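Local coordinates for protein ABC-type metal ion transport system, periplasmic component (Vibrio vulnificus, PDB 3K2D) that probably binds methionine in the periplasm for an ABC transporter and, as the lipoprotein IlpA, activates Toll-like receptor 2, at residues A18-V23 with K221-E226; V27-E30 with L34-E37; R107-N112 with P163-D168. The protein carries 4 engineered substitutions. All coordinates share one frame; numbering follows the deposited sequence.

Contact 1. Residues A18-V23 with K221-E226; sequences AQVAEV and KAYQTE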
# COMPACT_ATOMS: atom_id res chain seq x y z
N ALA A 18 -7.48 -5.50 -6.52
CA ALA A 18 -8.84 -5.43 -7.05
C ALA A 18 -9.43 -6.84 -7.03
O ALA A 18 -10.63 -7.01 -6.84
CB ALA A 18 -8.83 -4.89 -8.48
N GLN A 19 -8.59 -7.85 -7.22
CA GLN A 19 -9.06 -9.23 -7.22
C GLN A 19 -9.61 -9.59 -5.84
O GLN A 19 -10.62 -10.30 -5.73
CB GLN A 19 -7.93 -10.18 -7.58
CG GLN A 19 -7.45 -10.02 -9.01
CD GLN A 19 -6.39 -11.04 -9.37
OE1 GLN A 19 -6.65 -12.25 -9.35
NE2 GLN A 19 -5.20 -10.56 -9.71
N VAL A 20 -8.94 -9.09 -4.81
CA VAL A 20 -9.38 -9.32 -3.44
C VAL A 20 -10.70 -8.57 -3.21
O VAL A 20 -11.65 -9.12 -2.64
CB VAL A 20 -8.31 -8.81 -2.43
CG1 VAL A 20 -8.82 -8.95 -1.00
CG2 VAL A 20 -7.01 -9.58 -2.62
N ALA A 21 -10.76 -7.33 -3.67
CA ALA A 21 -11.95 -6.51 -3.51
C ALA A 21 -13.15 -7.14 -4.19
O ALA A 21 -14.28 -7.00 -3.74
CB ALA A 21 -11.71 -5.12 -4.08
N GLU A 22 -12.89 -7.85 -5.28
CA GLU A 22 -13.93 -8.52 -6.04
C GLU A 22 -14.62 -9.57 -5.18
O GLU A 22 -15.84 -9.71 -5.20
CB GLU A 22 -13.34 -9.19 -7.27
CG GLU A 22 -14.21 -9.13 -8.50
CD GLU A 22 -13.85 -7.96 -9.40
OE1 GLU A 22 -12.68 -7.91 -9.85
OE2 GLU A 22 -14.72 -7.10 -9.66
N VAL A 23 -13.83 -10.32 -4.41
CA VAL A 23 -14.41 -11.34 -3.56
C VAL A 23 -15.21 -10.69 -2.45
O VAL A 23 -16.32 -11.12 -2.14
CB VAL A 23 -13.31 -12.23 -2.98
CG1 VAL A 23 -13.94 -13.38 -2.19
CG2 VAL A 23 -12.44 -12.75 -4.10
N LYS A 221 -17.13 -5.47 6.91
CA LYS A 221 -17.33 -6.80 7.48
C LYS A 221 -17.08 -7.88 6.42
O LYS A 221 -16.40 -8.87 6.67
CB LYS A 221 -18.75 -6.92 8.06
CG LYS A 221 -18.81 -7.75 9.34
CD LYS A 221 -20.23 -7.86 9.92
CE LYS A 221 -20.75 -6.53 10.48
NZ LYS A 221 -21.05 -5.51 9.43
N ALA A 222 -17.64 -7.68 5.24
CA ALA A 222 -17.48 -8.63 4.16
C ALA A 222 -16.00 -8.84 3.80
O ALA A 222 -15.58 -9.96 3.49
CB ALA A 222 -18.25 -8.14 2.93
N TYR A 223 -15.22 -7.76 3.86
CA TYR A 223 -13.80 -7.79 3.51
C TYR A 223 -12.98 -8.52 4.55
O TYR A 223 -11.86 -8.95 4.28
CB TYR A 223 -13.29 -6.35 3.38
CG TYR A 223 -12.11 -6.13 2.44
CD1 TYR A 223 -10.85 -6.65 2.71
CD2 TYR A 223 -12.27 -5.35 1.29
CE1 TYR A 223 -9.76 -6.40 1.86
CE2 TYR A 223 -11.20 -5.10 0.44
CZ TYR A 223 -9.94 -5.61 0.73
OH TYR A 223 -8.89 -5.33 -0.12
N GLN A 224 -13.54 -8.66 5.75
CA GLN A 224 -12.83 -9.33 6.83
C GLN A 224 -13.28 -10.76 7.04
O GLN A 224 -12.85 -11.41 8.00
CB GLN A 224 -13.01 -8.54 8.13
CG GLN A 224 -12.71 -7.07 7.99
CD GLN A 224 -12.89 -6.30 9.27
OE1 GLN A 224 -13.85 -6.53 10.00
NE2 GLN A 224 -11.98 -5.38 9.54
N THR A 225 -14.13 -11.26 6.15
CA THR A 225 -14.62 -12.63 6.26
C THR A 225 -13.52 -13.61 5.93
O THR A 225 -12.52 -13.25 5.31
CB THR A 225 -15.81 -12.92 5.30
OG1 THR A 225 -15.40 -12.69 3.95
CG2 THR A 225 -17.02 -12.04 5.65
N GLU A 226 -13.72 -14.86 6.33
CA GLU A 226 -12.75 -15.92 6.08
C GLU A 226 -12.61 -16.18 4.58
O GLU A 226 -11.51 -16.50 4.10
CB GLU A 226 -13.20 -17.20 6.79
CG GLU A 226 -12.08 -18.19 7.07
CD GLU A 226 -11.23 -17.79 8.28
OE1 GLU A 226 -11.83 -17.52 9.35
OE2 GLU A 226 -9.98 -17.75 8.16
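Val20 and Tyr223 make the main apolar contact here, with Ala21 beside them. The valine side chain crosses the tyrosine at about a right angle and touches its phenolic end with a single branch: Val20 CG1 lies 3.7 Å from Tyr223 OH and 3.9 Å from Tyr223 CZ. A chi1 of 176° sets this branch anti to the backbone N, on the side where the phenol arrives, and it approaches the ring obliquely. Farther back along the ring, Tyr223 CE2 comes to 4.3 Å from Ala21 CA. Having only a methyl group, Ala21 lets the broad ring lie close to the helix backbone. Tyr223 can bridge the gap because CG stands anti to its backbone N (chi1 -152°), carrying the ring across to helix 16-32.

This is helix-to-helix packing in the first lobe of a type II periplasmic binding protein, where helix 16-32, which follows the first strand, is covered by the C-terminal helices. Val20 also touches Val228 and Ile235 of helix 226-235, and a branched, compact apolar residue suits that buried place. The Tyr223 side chain is about 9 Å from the bound methionine.

The contact between the segments is apolar; the polar bonds near it include one inside 221-226. Thr225 OG1 donates to Ala222 O at 2.8 Å, tilted only 21° from the carbonyl plane, and Thr225 N reaches the same oxygen at 3.3 Å. Two donors thus grip one carbonyl near the C-terminal end of helix 214-223, while Thr225 itself occupies the N-cap position of helix 226-235.

Contact 2. Residues V27-E30 with L34-E37; sequences VAKE and LDVE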
# COMPACT_ATOMS: atom_id res chain seq x y z
N VAL A 27 -18.93 -11.42 -1.38
CA VAL A 27 -19.43 -11.73 -0.04
C VAL A 27 -20.45 -10.71 0.45
O VAL A 27 -21.39 -11.05 1.18
CB VAL A 27 -18.26 -11.83 0.96
CG1 VAL A 27 -18.78 -11.85 2.39
CG2 VAL A 27 -17.46 -13.11 0.68
N ALA A 28 -20.26 -9.45 0.07
CA ALA A 28 -21.19 -8.40 0.48
C ALA A 28 -22.60 -8.62 -0.11
O ALA A 28 -23.60 -8.29 0.53
CB ALA A 28 -20.65 -7.04 0.08
N LYS A 29 -22.67 -9.16 -1.32
CA LYS A 29 -23.97 -9.39 -1.95
C LYS A 29 -24.71 -10.60 -1.36
O LYS A 29 -25.93 -10.57 -1.21
CB LYS A 29 -23.84 -9.59 -3.46
CG LYS A 29 -25.20 -9.72 -4.15
CD LYS A 29 -25.11 -10.29 -5.57
CE LYS A 29 -24.37 -9.35 -6.53
NZ LYS A 29 -24.25 -9.94 -7.91
N GLU A 30 -23.98 -11.65 -1.04
CA GLU A 30 -24.59 -12.86 -0.50
C GLU A 30 -25.01 -12.67 0.94
O GLU A 30 -26.09 -13.12 1.33
CB GLU A 30 -23.60 -14.02 -0.60
CG GLU A 30 -22.83 -14.04 -1.91
CD GLU A 30 -21.95 -15.26 -2.07
OE1 GLU A 30 -21.25 -15.63 -1.10
OE2 GLU A 30 -21.95 -15.83 -3.19
N LEU A 34 -25.72 -6.26 -0.51
CA LEU A 34 -25.12 -4.97 -0.80
C LEU A 34 -24.49 -5.03 -2.19
O LEU A 34 -23.54 -5.77 -2.41
CB LEU A 34 -24.02 -4.67 0.23
CG LEU A 34 -23.68 -3.23 0.62
CD1 LEU A 34 -22.22 -3.20 1.05
CD2 LEU A 34 -23.89 -2.26 -0.52
N ASP A 35 -25.02 -4.26 -3.13
CA ASP A 35 -24.46 -4.25 -4.47
C ASP A 35 -23.28 -3.30 -4.54
O ASP A 35 -23.42 -2.10 -4.31
CB ASP A 35 -25.52 -3.87 -5.49
CG ASP A 35 -26.53 -4.98 -5.71
OD1 ASP A 35 -26.11 -6.15 -5.81
OD2 ASP A 35 -27.74 -4.68 -5.78
N VAL A 36 -22.11 -3.84 -4.84
CA VAL A 36 -20.91 -3.03 -4.91
C VAL A 36 -20.33 -2.92 -6.31
O VAL A 36 -20.36 -3.86 -7.09
CB VAL A 36 -19.82 -3.58 -3.96
CG1 VAL A 36 -18.50 -2.83 -4.16
CG2 VAL A 36 -20.27 -3.45 -2.52
N GLU A 37 -19.80 -1.74 -6.61
CA GLU A 37 -19.17 -1.48 -7.88
C GLU A 37 -17.74 -1.06 -7.60
O GLU A 37 -17.49 -0.01 -7.00
CB GLU A 37 -19.89 -0.38 -8.65
CG GLU A 37 -19.01 0.27 -9.70
CD GLU A 37 -19.79 1.06 -10.71
OE1 GLU A 37 -20.46 0.42 -11.57
OE2 GLU A 37 -19.76 2.30 -10.65
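Ala28 and Leu34 meet in a local contact between a helix and the loop leading into strand 36-41, one backbone bond plus light apolar packing, at the partly exposed turn of a beta-alpha-beta unit. Helix 16-32 follows strand 8-13, and the chain then doubles back into strand 36-41, an outermost strand of its sheet.

Leu34 N donates to Ala28 O at 3.1 Å. The N-H points almost straight at the oxygen (169°), yet the donor stands above the carbonyl plane, 45° out of it. Beside the bond, Ala28 CB packs against Leu34 CB at 4.1 Å and, more loosely, faces Val36 CG2. A methyl group suits this position, since Ala222 of helix 214-223 also covers it. Leu34 and Val36 turn their apolar groups onto Val8 of strand 8-13.

At the outer rim, Lys29 and Asp35 cross obliquely. The lysine sends CG anti to its backbone N (chi1 -175°) and bends at chi3, which lays the aliphatic part of the chain beside the carboxylate: Lys29 CE is 3.7 Å from Asp35 OD1. The charged atoms stay apart, with Lys29 NZ 4.7 Å from Asp35 OD1.

The chemistry implies that the directional hold between the helix and the start of the returning chain comes from the backbone, with apolar groups packing on the inner side, while the nearby opposite charges probably add only a weak attraction.

Contact 3. Residues R107-N112 with P163-D168; sequences RIAVPN and PRSLDD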
# COMPACT_ATOMS: atom_id res chain seq x y z
N ARG A 107 22.79 2.01 -6.43
CA ARG A 107 21.59 2.82 -6.42
C ARG A 107 20.46 1.96 -5.85
O ARG A 107 20.31 0.81 -6.24
CB ARG A 107 21.25 3.25 -7.86
CG ARG A 107 21.23 4.76 -8.10
CD ARG A 107 21.98 5.15 -9.39
NE ARG A 107 21.43 4.52 -10.59
CZ ARG A 107 20.41 5.00 -11.30
NH1 ARG A 107 19.81 6.13 -10.94
NH2 ARG A 107 19.97 4.32 -12.36
N ILE A 108 19.71 2.51 -4.91
CA ILE A 108 18.58 1.79 -4.32
C ILE A 108 17.33 2.65 -4.52
O ILE A 108 17.26 3.78 -4.05
CB ILE A 108 18.79 1.54 -2.80
CG1 ILE A 108 19.90 0.50 -2.60
CG2 ILE A 108 17.49 1.08 -2.16
CD1 ILE A 108 20.11 0.07 -1.17
N ALA A 109 16.36 2.10 -5.23
CA ALA A 109 15.12 2.83 -5.50
C ALA A 109 14.07 2.61 -4.40
O ALA A 109 13.92 1.51 -3.88
CB ALA A 109 14.56 2.41 -6.85
N VAL A 110 13.37 3.69 -4.05
CA VAL A 110 12.32 3.67 -3.02
C VAL A 110 11.18 4.61 -3.42
O VAL A 110 11.34 5.47 -4.29
CB VAL A 110 12.86 4.17 -1.63
CG1 VAL A 110 14.14 3.42 -1.26
CG2 VAL A 110 13.13 5.67 -1.67
N PRO A 111 9.99 4.44 -2.82
CA PRO A 111 8.87 5.32 -3.16
C PRO A 111 9.15 6.74 -2.67
O PRO A 111 9.95 6.93 -1.75
CB PRO A 111 7.68 4.67 -2.48
CG PRO A 111 8.31 3.87 -1.38
CD PRO A 111 9.53 3.31 -2.00
N ASN A 112 8.51 7.73 -3.28
CA ASN A 112 8.76 9.12 -2.90
C ASN A 112 7.72 9.83 -2.04
O ASN A 112 8.00 10.93 -1.55
CB ASN A 112 9.04 9.96 -4.15
CG ASN A 112 7.93 9.90 -5.16
OD1 ASN A 112 6.85 9.37 -4.89
ND2 ASN A 112 8.18 10.46 -6.34
N PRO A 163 8.39 -0.84 -10.08
CA PRO A 163 8.60 -2.13 -10.74
C PRO A 163 9.66 -2.03 -11.84
O PRO A 163 10.65 -2.75 -11.82
CB PRO A 163 7.21 -2.45 -11.30
CG PRO A 163 6.31 -1.84 -10.30
CD PRO A 163 6.96 -0.49 -10.05
N ARG A 164 9.43 -1.12 -12.77
CA ARG A 164 10.35 -0.89 -13.88
C ARG A 164 11.73 -0.44 -13.39
O ARG A 164 12.71 -0.52 -14.14
CB ARG A 164 9.74 0.14 -14.83
CG ARG A 164 10.70 0.79 -15.82
CD ARG A 164 11.35 -0.20 -16.77
NE ARG A 164 12.44 0.42 -17.52
CZ ARG A 164 13.20 -0.19 -18.43
NH1 ARG A 164 12.98 -1.47 -18.72
NH2 ARG A 164 14.17 0.47 -19.04
N SER A 165 11.82 0.02 -12.15
CA SER A 165 13.10 0.49 -11.64
C SER A 165 14.10 -0.65 -11.48
O SER A 165 15.30 -0.44 -11.53
CB SER A 165 12.93 1.21 -10.29
OG SER A 165 12.85 0.31 -9.20
N LEU A 166 13.59 -1.87 -11.28
CA LEU A 166 14.46 -3.03 -11.10
C LEU A 166 15.47 -3.19 -12.23
O LEU A 166 16.49 -3.86 -12.06
CB LEU A 166 13.62 -4.31 -10.98
CG LEU A 166 12.79 -4.46 -9.70
CD1 LEU A 166 11.89 -5.68 -9.80
CD2 LEU A 166 13.74 -4.56 -8.48
N ASP A 167 15.20 -2.58 -13.38
CA ASP A 167 16.10 -2.68 -14.53
C ASP A 167 17.16 -1.59 -14.57
O ASP A 167 18.02 -1.60 -15.44
CB ASP A 167 15.29 -2.64 -15.83
CG ASP A 167 14.37 -3.85 -16.01
OD1 ASP A 167 14.87 -5.00 -16.03
OD2 ASP A 167 13.15 -3.65 -16.14
N ASP A 168 17.11 -0.66 -13.62
CA ASP A 168 18.05 0.45 -13.61
C ASP A 168 18.85 0.61 -12.33
O ASP A 168 19.86 1.31 -12.32
CB ASP A 168 17.29 1.74 -13.88
CG ASP A 168 16.43 1.65 -15.11
OD1 ASP A 168 16.99 1.56 -16.22
OD2 ASP A 168 15.18 1.65 -14.97
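The beta-alpha-beta crossover from strand 153-157 to strand 171-174, in the second lobe, carries the short, weakly bonded helix 162-165 past strand 107-111, which lies between those two strands in the sheet; Ala109 and Ser165 touch where they pass. Ala109 CB is 3.6 Å from Ser165 OG and 4.0 Å from Ser165 CB. Both residues are small, so helix and strand can come close: the CA atoms of Ala109 and Ser165 are 6.9 Å apart. The serine hydroxyl finds its polar partners elsewhere: it donates to Leu162 O within its own turn and is hydrogen-bonded to Ser172 OG of strand 171-174.

At the outer end, Arg107 bends at chi2 and chi3 to bring its guanidinium round to the backbone of Asp168. Arg107 NH2 donates weakly to Asp168 O, 3.0 Å away but well off straight (133°). The Asp168 carboxylate turns from Arg107 and joins a network in which Arg164 NH1 forms a salt bridge with Asp167 OD2 at 3.4 Å, while its own link to Arg164 NE is long and rests on charge alone.

Its hydroxyl satisfied by Leu162 and Ser172, Ser165 can face the Ala109 methyl in a buried place; the bent Arg107 bond probably contributes little.

Overall arrangement
Contacts 1 and 2 share helix 16-32 in the first lobe and adjoin each other: Ala222 CB packs 3.8 Å from Val27 CG1. Contact 1 is buried and apolar across its segments, joining residues far apart in sequence, whereas contact 2 lies at the surface, links near neighbours and relies on a backbone bond. Contact 3 belongs to the other lobe, its centre about 30 Å from that of contact 1 and 38 Å from that of contact 2, on the opposite side of the chain's centre. It mixes both characters, with a buried alanine-serine pair and a weak arginine bond at the rim. Contacts 2 and 3 both involve beta-alpha-beta connections, one in each lobe.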